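Local structure of 4-hydroxy-tetrahydrodipicolinate synthase (Methylacidiphilum fumariolicum SolV, 6T3T) at residues G5-I10 and R70-A75; A9-F14 and E25-H30; G17-K22 and V60-E65; P252-L257 and G261-E266. The protein probably catalyses the condensation of pyruvate with aspartate semialdehyde to 4-hydroxy-tetrahydrodipicolinate, a step of lysine biosynthesis by the diaminopimelate pathway. All coordinates share one frame; numbering follows the deposited sequence.

Interaction 1 (G5-I10 and R70-A75)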
# COMPACT_ATOMS: atom_id res chain seq x y z
N GLY A 5 12.75 -10.87 -27.43
CA GLY A 5 13.74 -9.84 -27.68
C GLY A 5 13.34 -8.48 -27.15
O GLY A 5 12.61 -8.38 -26.16
N THR A 6 13.81 -7.43 -27.81
CA THR A 6 13.69 -6.06 -27.32
C THR A 6 12.87 -5.23 -28.28
O THR A 6 13.23 -5.09 -29.46
CB THR A 6 15.07 -5.43 -27.12
OG1 THR A 6 15.84 -6.28 -26.27
CG2 THR A 6 14.91 -4.03 -26.48
N TYR A 7 11.80 -4.64 -27.75
CA TYR A 7 10.89 -3.75 -28.46
C TYR A 7 10.94 -2.38 -27.80
O TYR A 7 10.85 -2.26 -26.58
CB TYR A 7 9.46 -4.31 -28.39
CG TYR A 7 9.27 -5.56 -29.24
CD1 TYR A 7 9.82 -6.79 -28.88
CD2 TYR A 7 8.54 -5.50 -30.42
CE1 TYR A 7 9.67 -7.92 -29.70
CE2 TYR A 7 8.37 -6.61 -31.23
CZ TYR A 7 8.93 -7.81 -30.86
OH TYR A 7 8.73 -8.90 -31.68
N THR A 8 11.08 -1.33 -28.59
CA THR A 8 11.26 0.01 -28.04
C THR A 8 9.93 0.74 -28.04
O THR A 8 9.33 0.93 -29.10
CB THR A 8 12.32 0.75 -28.86
OG1 THR A 8 13.55 0.01 -28.82
CG2 THR A 8 12.56 2.21 -28.35
N ALA A 9 9.44 1.12 -26.85
CA ALA A 9 8.31 2.05 -26.75
C ALA A 9 8.86 3.44 -27.06
O ALA A 9 9.54 4.05 -26.23
CB ALA A 9 7.66 1.99 -25.37
N ILE A 10 8.65 3.91 -28.29
CA ILE A 10 9.28 5.14 -28.74
C ILE A 10 8.51 6.35 -28.23
O ILE A 10 7.28 6.33 -28.10
CB ILE A 10 9.36 5.18 -30.28
CG1 ILE A 10 7.97 4.95 -30.90
CG2 ILE A 10 10.34 4.17 -30.77
CD1 ILE A 10 7.88 5.54 -32.27
N ARG A 70 11.07 -3.79 -41.89
CA ARG A 70 12.38 -4.32 -41.53
C ARG A 70 12.38 -4.92 -40.13
O ARG A 70 13.04 -5.93 -39.88
CB ARG A 70 13.44 -3.23 -41.64
CG ARG A 70 13.70 -2.81 -43.06
CD ARG A 70 14.63 -1.61 -43.12
NE ARG A 70 13.92 -0.36 -42.84
CZ ARG A 70 14.53 0.82 -42.71
NH1 ARG A 70 15.83 0.91 -42.83
NH2 ARG A 70 13.82 1.90 -42.46
N ILE A 71 11.64 -4.32 -39.20
CA ILE A 71 11.42 -4.88 -37.87
C ILE A 71 9.93 -4.77 -37.55
O ILE A 71 9.16 -4.09 -38.25
CB ILE A 71 12.30 -4.18 -36.80
CG1 ILE A 71 11.97 -2.68 -36.68
CG2 ILE A 71 13.78 -4.33 -37.09
CD1 ILE A 71 12.83 -1.92 -35.60
N LYS A 72 9.51 -5.42 -36.46
CA LYS A 72 8.09 -5.53 -36.15
C LYS A 72 7.54 -4.25 -35.54
O LYS A 72 8.25 -3.47 -34.90
CB LYS A 72 7.83 -6.68 -35.19
CG LYS A 72 8.44 -7.97 -35.61
CD LYS A 72 7.55 -8.66 -36.62
CE LYS A 72 8.15 -9.97 -37.09
NZ LYS A 72 7.35 -10.53 -38.22
N ILE A 73 6.24 -4.05 -35.72
CA ILE A 73 5.53 -2.95 -35.08
C ILE A 73 4.33 -3.52 -34.33
O ILE A 73 3.48 -4.19 -34.94
CB ILE A 73 5.06 -1.89 -36.08
CG1 ILE A 73 6.25 -1.33 -36.86
CG2 ILE A 73 4.32 -0.80 -35.34
CD1 ILE A 73 5.82 -0.36 -37.95
N PHE A 74 4.27 -3.26 -33.02
CA PHE A 74 3.07 -3.51 -32.24
C PHE A 74 2.57 -2.16 -31.76
O PHE A 74 3.16 -1.55 -30.86
CB PHE A 74 3.33 -4.48 -31.08
CG PHE A 74 3.38 -5.91 -31.50
CD1 PHE A 74 4.43 -6.38 -32.29
CD2 PHE A 74 2.36 -6.79 -31.16
CE1 PHE A 74 4.48 -7.71 -32.69
CE2 PHE A 74 2.39 -8.14 -31.57
CZ PHE A 74 3.46 -8.59 -32.35
N ALA A 75 1.49 -1.69 -32.38
CA ALA A 75 0.97 -0.36 -32.11
C ALA A 75 0.13 -0.33 -30.83
O ALA A 75 -0.68 -1.23 -30.58
CB ALA A 75 0.13 0.10 -33.30

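Interaction 2 (A9-F14 and E25-H30)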
# COMPACT_ATOMS: atom_id res chain seq x y z
N ALA A 9 9.44 1.12 -26.85
CA ALA A 9 8.31 2.05 -26.75
C ALA A 9 8.86 3.44 -27.06
O ALA A 9 9.54 4.05 -26.23
CB ALA A 9 7.66 1.99 -25.37
N ILE A 10 8.65 3.91 -28.29
CA ILE A 10 9.28 5.14 -28.74
C ILE A 10 8.51 6.35 -28.23
O ILE A 10 7.28 6.33 -28.10
CB ILE A 10 9.36 5.18 -30.28
CG1 ILE A 10 7.97 4.95 -30.90
CG2 ILE A 10 10.34 4.17 -30.77
CD1 ILE A 10 7.88 5.54 -32.27
N ILE A 11 9.27 7.42 -27.95
CA ILE A 11 8.65 8.75 -27.77
C ILE A 11 7.91 9.16 -29.05
O ILE A 11 8.20 8.67 -30.14
CB ILE A 11 9.73 9.79 -27.41
CG1 ILE A 11 10.80 9.84 -28.50
CG2 ILE A 11 10.42 9.47 -26.08
CD1 ILE A 11 11.53 11.18 -28.59
N SER A 12 6.98 10.10 -28.92
CA SER A 12 6.40 10.76 -30.08
C SER A 12 7.14 12.08 -30.19
O SER A 12 6.92 12.98 -29.37
CB SER A 12 4.89 11.01 -29.92
OG SER A 12 4.17 9.80 -29.93
N PRO A 13 8.08 12.24 -31.14
CA PRO A 13 8.84 13.49 -31.20
C PRO A 13 7.95 14.62 -31.68
O PRO A 13 7.16 14.45 -32.62
CB PRO A 13 9.98 13.18 -32.17
CG PRO A 13 9.54 12.01 -32.96
CD PRO A 13 8.62 11.22 -32.05
N PHE A 14 7.99 15.74 -30.96
CA PHE A 14 7.23 16.93 -31.31
C PHE A 14 8.16 18.07 -31.68
O PHE A 14 9.18 18.29 -31.01
CB PHE A 14 6.35 17.39 -30.15
CG PHE A 14 5.33 16.39 -29.73
CD1 PHE A 14 4.62 15.67 -30.67
CD2 PHE A 14 5.06 16.19 -28.38
CE1 PHE A 14 3.65 14.77 -30.25
CE2 PHE A 14 4.11 15.29 -27.97
CZ PHE A 14 3.40 14.57 -28.91
N GLU A 25 12.07 9.75 -38.03
CA GLU A 25 12.87 8.95 -38.95
C GLU A 25 14.24 8.66 -38.37
O GLU A 25 14.73 7.53 -38.45
CB GLU A 25 12.99 9.67 -40.30
CG GLU A 25 11.68 9.84 -41.03
CD GLU A 25 11.73 10.87 -42.16
OE1 GLU A 25 12.83 11.42 -42.45
OE2 GLU A 25 10.67 11.15 -42.75
N ARG A 26 14.90 9.68 -37.82
CA ARG A 26 16.24 9.42 -37.30
C ARG A 26 16.19 8.42 -36.15
O ARG A 26 17.05 7.54 -36.05
CB ARG A 26 16.96 10.69 -36.86
CG ARG A 26 18.48 10.40 -36.71
CD ARG A 26 19.41 11.62 -36.55
NE ARG A 26 19.44 12.54 -37.70
CZ ARG A 26 19.92 12.24 -38.91
NH1 ARG A 26 20.43 11.04 -39.17
NH2 ARG A 26 19.90 13.16 -39.88
N LEU A 27 15.21 8.57 -35.25
CA LEU A 27 15.11 7.67 -34.11
C LEU A 27 14.82 6.24 -34.56
O LEU A 27 15.41 5.28 -34.04
CB LEU A 27 14.05 8.19 -33.13
CG LEU A 27 13.64 7.44 -31.87
CD1 LEU A 27 14.53 7.72 -30.63
CD2 LEU A 27 12.19 7.79 -31.56
N LEU A 28 13.92 6.09 -35.54
CA LEU A 28 13.57 4.76 -36.03
C LEU A 28 14.77 4.09 -36.69
O LEU A 28 15.02 2.90 -36.46
CB LEU A 28 12.37 4.86 -36.97
CG LEU A 28 11.07 5.11 -36.22
CD1 LEU A 28 9.89 5.38 -37.16
CD2 LEU A 28 10.79 3.90 -35.35
N GLU A 29 15.53 4.83 -37.49
CA GLU A 29 16.72 4.26 -38.11
C GLU A 29 17.75 3.84 -37.07
O GLU A 29 18.39 2.79 -37.21
CB GLU A 29 17.34 5.24 -39.10
CG GLU A 29 16.44 5.55 -40.31
CD GLU A 29 16.16 4.33 -41.21
OE1 GLU A 29 16.89 3.30 -41.14
OE2 GLU A 29 15.22 4.41 -42.03
N HIS A 30 17.95 4.65 -36.03
CA HIS A 30 18.90 4.28 -34.99
C HIS A 30 18.47 2.97 -34.31
O HIS A 30 19.31 2.14 -33.96
CB HIS A 30 19.05 5.43 -33.97
CG HIS A 30 20.25 5.29 -33.07
ND1 HIS A 30 21.54 5.16 -33.54
CD2 HIS A 30 20.35 5.28 -31.71
CE1 HIS A 30 22.38 5.06 -32.52
NE2 HIS A 30 21.68 5.11 -31.40

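Interaction 3 (G17-K22 and V60-E65)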
# COMPACT_ATOMS: atom_id res chain seq x y z
N GLY A 17 4.60 21.99 -31.84
CA GLY A 17 3.24 21.53 -31.65
C GLY A 17 2.79 20.46 -32.61
O GLY A 17 1.62 20.08 -32.58
N GLN A 18 3.69 19.90 -33.40
CA GLN A 18 3.26 18.89 -34.37
C GLN A 18 4.27 17.75 -34.33
O GLN A 18 5.35 17.89 -33.74
CB GLN A 18 3.16 19.52 -35.76
CG GLN A 18 2.13 20.66 -35.79
CD GLN A 18 2.31 21.64 -36.96
OE1 GLN A 18 3.09 21.39 -37.91
NE2 GLN A 18 1.58 22.76 -36.93
N ILE A 19 3.90 16.63 -34.94
CA ILE A 19 4.80 15.49 -35.06
C ILE A 19 6.06 15.92 -35.81
O ILE A 19 5.98 16.58 -36.85
CB ILE A 19 4.11 14.31 -35.76
CG1 ILE A 19 2.95 13.79 -34.92
CG2 ILE A 19 5.10 13.18 -36.04
CD1 ILE A 19 2.05 12.82 -35.68
N ASP A 20 7.22 15.62 -35.24
CA ASP A 20 8.52 15.90 -35.85
C ASP A 20 8.93 14.70 -36.70
O ASP A 20 9.42 13.69 -36.18
CB ASP A 20 9.55 16.21 -34.77
CG ASP A 20 10.89 16.65 -35.34
OD1 ASP A 20 11.15 16.43 -36.55
OD2 ASP A 20 11.70 17.22 -34.57
N ARG A 21 8.71 14.80 -38.02
CA ARG A 21 8.89 13.63 -38.89
C ARG A 21 10.36 13.29 -39.07
O ARG A 21 10.73 12.11 -39.10
CB ARG A 21 8.26 13.87 -40.26
CG ARG A 21 6.77 14.07 -40.22
CD ARG A 21 6.15 14.02 -41.62
NE ARG A 21 4.72 14.28 -41.51
CZ ARG A 21 3.82 14.01 -42.45
NH1 ARG A 21 4.20 13.47 -43.60
NH2 ARG A 21 2.54 14.30 -42.23
N LYS A 22 11.21 14.30 -39.20
CA LYS A 22 12.64 14.05 -39.32
C LYS A 22 13.20 13.39 -38.07
O LYS A 22 13.98 12.44 -38.15
CB LYS A 22 13.36 15.36 -39.63
CG LYS A 22 14.85 15.18 -39.89
CD LYS A 22 15.11 14.32 -41.14
CE LYS A 22 16.28 13.33 -40.95
NZ LYS A 22 15.81 12.08 -40.27
N VAL A 60 1.33 6.12 -36.12
CA VAL A 60 1.41 4.70 -36.45
C VAL A 60 1.70 4.51 -37.93
O VAL A 60 2.52 3.67 -38.32
CB VAL A 60 0.13 3.98 -36.02
CG1 VAL A 60 0.16 2.50 -36.49
CG2 VAL A 60 -0.01 4.09 -34.54
N ARG A 61 1.07 5.32 -38.77
CA ARG A 61 1.30 5.22 -40.21
C ARG A 61 2.74 5.59 -40.56
O ARG A 61 3.37 4.90 -41.38
CB ARG A 61 0.32 6.10 -40.98
CG ARG A 61 0.24 5.77 -42.46
CD ARG A 61 -1.07 6.26 -43.02
NE ARG A 61 -1.47 7.46 -42.31
CZ ARG A 61 -2.73 7.75 -41.98
NH1 ARG A 61 -3.72 6.91 -42.27
NH2 ARG A 61 -2.98 8.89 -41.33
N LEU A 62 3.24 6.69 -40.00
CA LEU A 62 4.61 7.10 -40.28
C LEU A 62 5.61 6.04 -39.86
O LEU A 62 6.57 5.76 -40.59
CB LEU A 62 4.93 8.39 -39.53
CG LEU A 62 4.38 9.65 -40.16
CD1 LEU A 62 4.39 10.75 -39.09
CD2 LEU A 62 5.21 10.02 -41.38
N THR A 63 5.40 5.46 -38.68
CA THR A 63 6.26 4.38 -38.20
C THR A 63 6.25 3.22 -39.19
O THR A 63 7.31 2.70 -39.55
CB THR A 63 5.83 3.94 -36.80
OG1 THR A 63 5.87 5.05 -35.90
CG2 THR A 63 6.75 2.83 -36.28
N ALA A 64 5.06 2.80 -39.65
CA ALA A 64 4.99 1.71 -40.61
C ALA A 64 5.68 2.09 -41.90
O ALA A 64 6.44 1.30 -42.46
CB ALA A 64 3.55 1.29 -40.90
N GLU A 65 5.44 3.32 -42.39
CA GLU A 65 6.06 3.73 -43.64
C GLU A 65 7.57 3.77 -43.53
O GLU A 65 8.27 3.24 -44.41
CB GLU A 65 5.55 5.09 -44.07
CG GLU A 65 4.20 5.00 -44.70
CD GLU A 65 3.51 6.33 -44.69
OE1 GLU A 65 2.30 6.35 -44.99
OE2 GLU A 65 4.19 7.34 -44.40

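Interaction 4 (P252-L257 and G261-E266)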
# COMPACT_ATOMS: atom_id res chain seq x y z
N PRO A 252 11.62 11.95 -18.32
CA PRO A 252 13.09 11.74 -18.31
C PRO A 252 13.64 11.26 -19.65
O PRO A 252 14.64 11.82 -20.12
CB PRO A 252 13.30 10.70 -17.20
CG PRO A 252 12.08 10.84 -16.32
CD PRO A 252 10.96 11.10 -17.30
N VAL A 253 13.03 10.25 -20.28
CA VAL A 253 13.61 9.76 -21.53
C VAL A 253 13.52 10.82 -22.62
O VAL A 253 14.45 10.99 -23.42
CB VAL A 253 12.99 8.42 -21.97
CG1 VAL A 253 11.55 8.57 -22.52
CG2 VAL A 253 13.88 7.78 -23.01
N LYS A 254 12.44 11.59 -22.67
CA LYS A 254 12.41 12.63 -23.70
C LYS A 254 13.39 13.76 -23.35
O LYS A 254 14.01 14.33 -24.25
CB LYS A 254 10.98 13.17 -23.89
CG LYS A 254 10.90 14.26 -24.98
CD LYS A 254 9.47 14.70 -25.26
CE LYS A 254 8.82 13.87 -26.35
NZ LYS A 254 7.57 14.58 -26.80
N THR A 255 13.54 14.08 -22.07
CA THR A 255 14.56 15.03 -21.64
C THR A 255 15.96 14.56 -22.00
O THR A 255 16.81 15.36 -22.42
CB THR A 255 14.45 15.27 -20.13
OG1 THR A 255 13.18 15.87 -19.84
CG2 THR A 255 15.55 16.20 -19.66
N ALA A 256 16.23 13.27 -21.82
CA ALA A 256 17.55 12.74 -22.17
C ALA A 256 17.81 12.86 -23.67
O ALA A 256 18.86 13.35 -24.09
CB ALA A 256 17.67 11.29 -21.71
N LEU A 257 16.84 12.45 -24.50
CA LEU A 257 17.02 12.53 -25.94
C LEU A 257 17.19 13.97 -26.40
O LEU A 257 17.96 14.25 -27.33
CB LEU A 257 15.85 11.86 -26.67
CG LEU A 257 15.81 10.33 -26.60
CD1 LEU A 257 14.42 9.84 -26.87
CD2 LEU A 257 16.87 9.63 -27.54
N GLY A 261 20.34 16.28 -28.37
CA GLY A 261 19.98 16.97 -29.60
C GLY A 261 19.13 16.16 -30.53
O GLY A 261 19.12 16.42 -31.73
N LEU A 262 18.42 15.15 -30.03
CA LEU A 262 17.75 14.18 -30.87
C LEU A 262 16.27 14.47 -31.04
O LEU A 262 15.64 13.92 -31.95
CB LEU A 262 17.94 12.77 -30.30
CG LEU A 262 19.42 12.37 -30.38
CD1 LEU A 262 19.66 10.98 -29.83
CD2 LEU A 262 19.92 12.48 -31.83
N THR A 263 15.71 15.31 -30.18
CA THR A 263 14.32 15.71 -30.27
C THR A 263 14.20 17.04 -29.54
O THR A 263 15.12 17.45 -28.83
CB THR A 263 13.38 14.62 -29.72
OG1 THR A 263 12.01 14.96 -29.98
CG2 THR A 263 13.60 14.43 -28.22
N ASP A 264 13.10 17.76 -29.78
CA ASP A 264 12.77 18.92 -28.96
C ASP A 264 12.21 18.47 -27.62
O ASP A 264 11.42 17.53 -27.53
CB ASP A 264 11.72 19.80 -29.64
CG ASP A 264 12.25 20.46 -30.87
OD1 ASP A 264 13.44 20.24 -31.20
OD2 ASP A 264 11.49 21.22 -31.49
N LEU A 265 12.61 19.17 -26.56
CA LEU A 265 11.98 18.92 -25.26
C LEU A 265 10.64 19.66 -25.28
O LEU A 265 10.48 20.76 -24.74
CB LEU A 265 12.86 19.35 -24.10
CG LEU A 265 12.22 19.06 -22.75
CD1 LEU A 265 11.46 17.74 -22.80
CD2 LEU A 265 13.28 19.00 -21.69
N GLU A 266 9.72 19.09 -26.04
CA GLU A 266 8.34 19.53 -26.10
C GLU A 266 7.47 18.45 -25.47
O GLU A 266 7.39 17.33 -26.00
CB GLU A 266 7.90 19.80 -27.53
CG GLU A 266 7.02 21.00 -27.68
CD GLU A 266 6.80 21.35 -29.12
OE1 GLU A 266 7.54 22.20 -29.62
OE2 GLU A 266 5.85 20.81 -29.74

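Interaction 1 (G5-I10 and R70-A75)
Y7 and K72 mark the nearest approach of the two backbones, with CA atoms 8.4 Å apart, so no hydrogen bond passes between strand 5-9 and strand 72-76 and the gap is bridged by side chains. The Y7 ring does most of this. Its CE2 lies 4.0 Å from K72 CB and also meets F74 CD1, 4.1 Å away. The two aromatic side chains run askew to one another, and the touch between them is carbon against carbon rather than a stack. CG of Y7 is anti to its carbonyl carbon (chi1 -71°), which carries the ring beyond its own strand to the third one.

The order of the barrel explains the spacing. These are the first and third strands of an eight-stranded TIM barrel, with strand 38-40 between them, and Y7 also forms backbone bonds with V203 and S205 on the other side. A long flat ring suits a span across an intervening strand.

K72 lies alongside the tyrosine, pointing the same way. Its CG is 4.0 Å from Y7 OH, while the chain bends at chi2 (-82°) and takes the amine away from Y7; a lysine can thus pack with its methylenes and keep its charge at the surface. F74 is buried and also touches I3. The side chain of Y7 lies about 4 Å from that of V204, a predicted pyruvate-binding residue.

Interaction 2 (A9-F14 and E25-H30)
I10 is the first residue of segment 9-14 to meet the helix, where L27 reaches toward it. L27 CD2 comes to 4.1 Å from I10 CB and stands equally close to its CG2, so the methyl rests on the branch point of the isoleucine. CG1 of I10 takes the crowded position between backbone N and carbonyl carbon (chi1 54°), and this leaves CG2 beside the backbone N, where the leucine methyl touches it. I10 also leans on L24, one turn earlier in helix 21-32.

Next comes I11, whose CG1 is 3.9 Å from the same L27 CD2. One methyl thus serves two consecutive isoleucines, meeting each at an oblique angle. L27 can offer it because its CG is anti to the backbone N (chi1 176°), carrying the branched end out from the helix. Isoleucine and leucine fit here, since the contact is wholly apolar and largely buried.

S12 turns its side chain from the helix, and its carbonyl O receives a hydrogen bond from K254 NZ, while P13 leans on A23 and L24.

The arrangement is that of a TIM barrel, in which the loop leaving the first strand is covered by the first outer helix; the side chain of I11 lies about 4 Å from that of T45, a predicted pyruvate-binding residue.

Interaction 3 (G17-K22 and V60-E65)
L62 of segment 60-65 meets both I19 and R21 of segment 17-22, giving one methyl to each. This is where the hairpin of strands 14-15 and 18-19, and the first turn of helix 21-32 that follows it, meet the next outer helix of the TIM barrel, helix 53-67. CD1 of L62 lies 4.0 Å from I19 CG2, and the two side chains run antiparallel past one another. CD2 of L62 lies 4.1 Å from R21 CD and sits over one face of the guanidinium, the arginine chain lying roughly perpendicular to the leucine.

A leucine suits this spot because its forked end can serve an aliphatic and an arginine at once. An arginine suits its exposed position: the chain is extended from CG to NE, so methylenes cover the leucine while the charged end stays at the surface. Two acids lie near that end. E58 makes a long, weak ion pair with R21 NH2, and E65 is not in contact, its OE2 being 6.2 Å from R21 NH1; both may still stabilise the positive charge at longer range.

In the next shell, I19 also packs on E58 and L59, and L62 on L24, so each of the two apolar residues has support beyond this pair. E58 is itself held by a salt bridge to R61. The start of helix 21-32 is fixed by D20 as its N-cap: with CG anti to its backbone N (chi1 -174°), the aspartate places OD1 to accept the hydrogen bond from A23 N.

Interaction 4 (P252-L257 and G261-E266)
A Schellman motif closes helix 251-259, and G261, in contact with L257 at the turn, has the positive phi characteristic of this helix end, which glycine adopts without strain. The bond across the turn runs from L262 N to L257 O, 2.9 Å long with an N-H...O angle of 159°. Beside it, L257 CD2 meets L262 CD1 at 3.9 Å, the two leucines crossing near a right angle, as often where an apolar pair seals the cap.

The chain then doubles back along the helix. T263 lays CG2 against L257 CB, 3.8 Å away, a short branched side chain whose methyl fits against the helix. L265, centre of an inverse gamma turn, brings CD2 to 3.6 Å from T255 OG1, a hydroxyl whose hydrogen bond goes to V251 O. K254 supplies the polar side-chain contact: bent at chi3 (-90°), it sends NZ to E266 O at 2.9 Å, close to the extension of the C=O bond (168°). The same ammonium makes a salt bridge with E47 and a hydrogen bond to S12 O, so three oxygens surround a buried charge. With a methionine here, E47 would probably lose its counter-ion, and the carbonyls of E266 and S12 their shared donor.

T255 faces L279 and L282 of helix 276-295, T263 touches P13, and E266 packs on F14 of strand 14-15 while its OE2 takes G17 N.

Interactions 1 and 2 share A9 and I10, and their centres lie 11 Å apart. Interaction 1 joins two barrel strands across the one between them; interaction 2 continues from the end of the first strand to helix 21-32. Interaction 3, its centre 8 Å from that of interaction 2, uses that same helix and ties it to helix 53-67; along the chain it is nested within the span closed by interaction 1 and crosses interaction 2. Interaction 4 follows in series, much later, yet it touches interaction 2 and, through E266 and G17, interaction 3. The N-terminal part of the barrel and helix 251-259 thus meet around the loop that leaves the first strand.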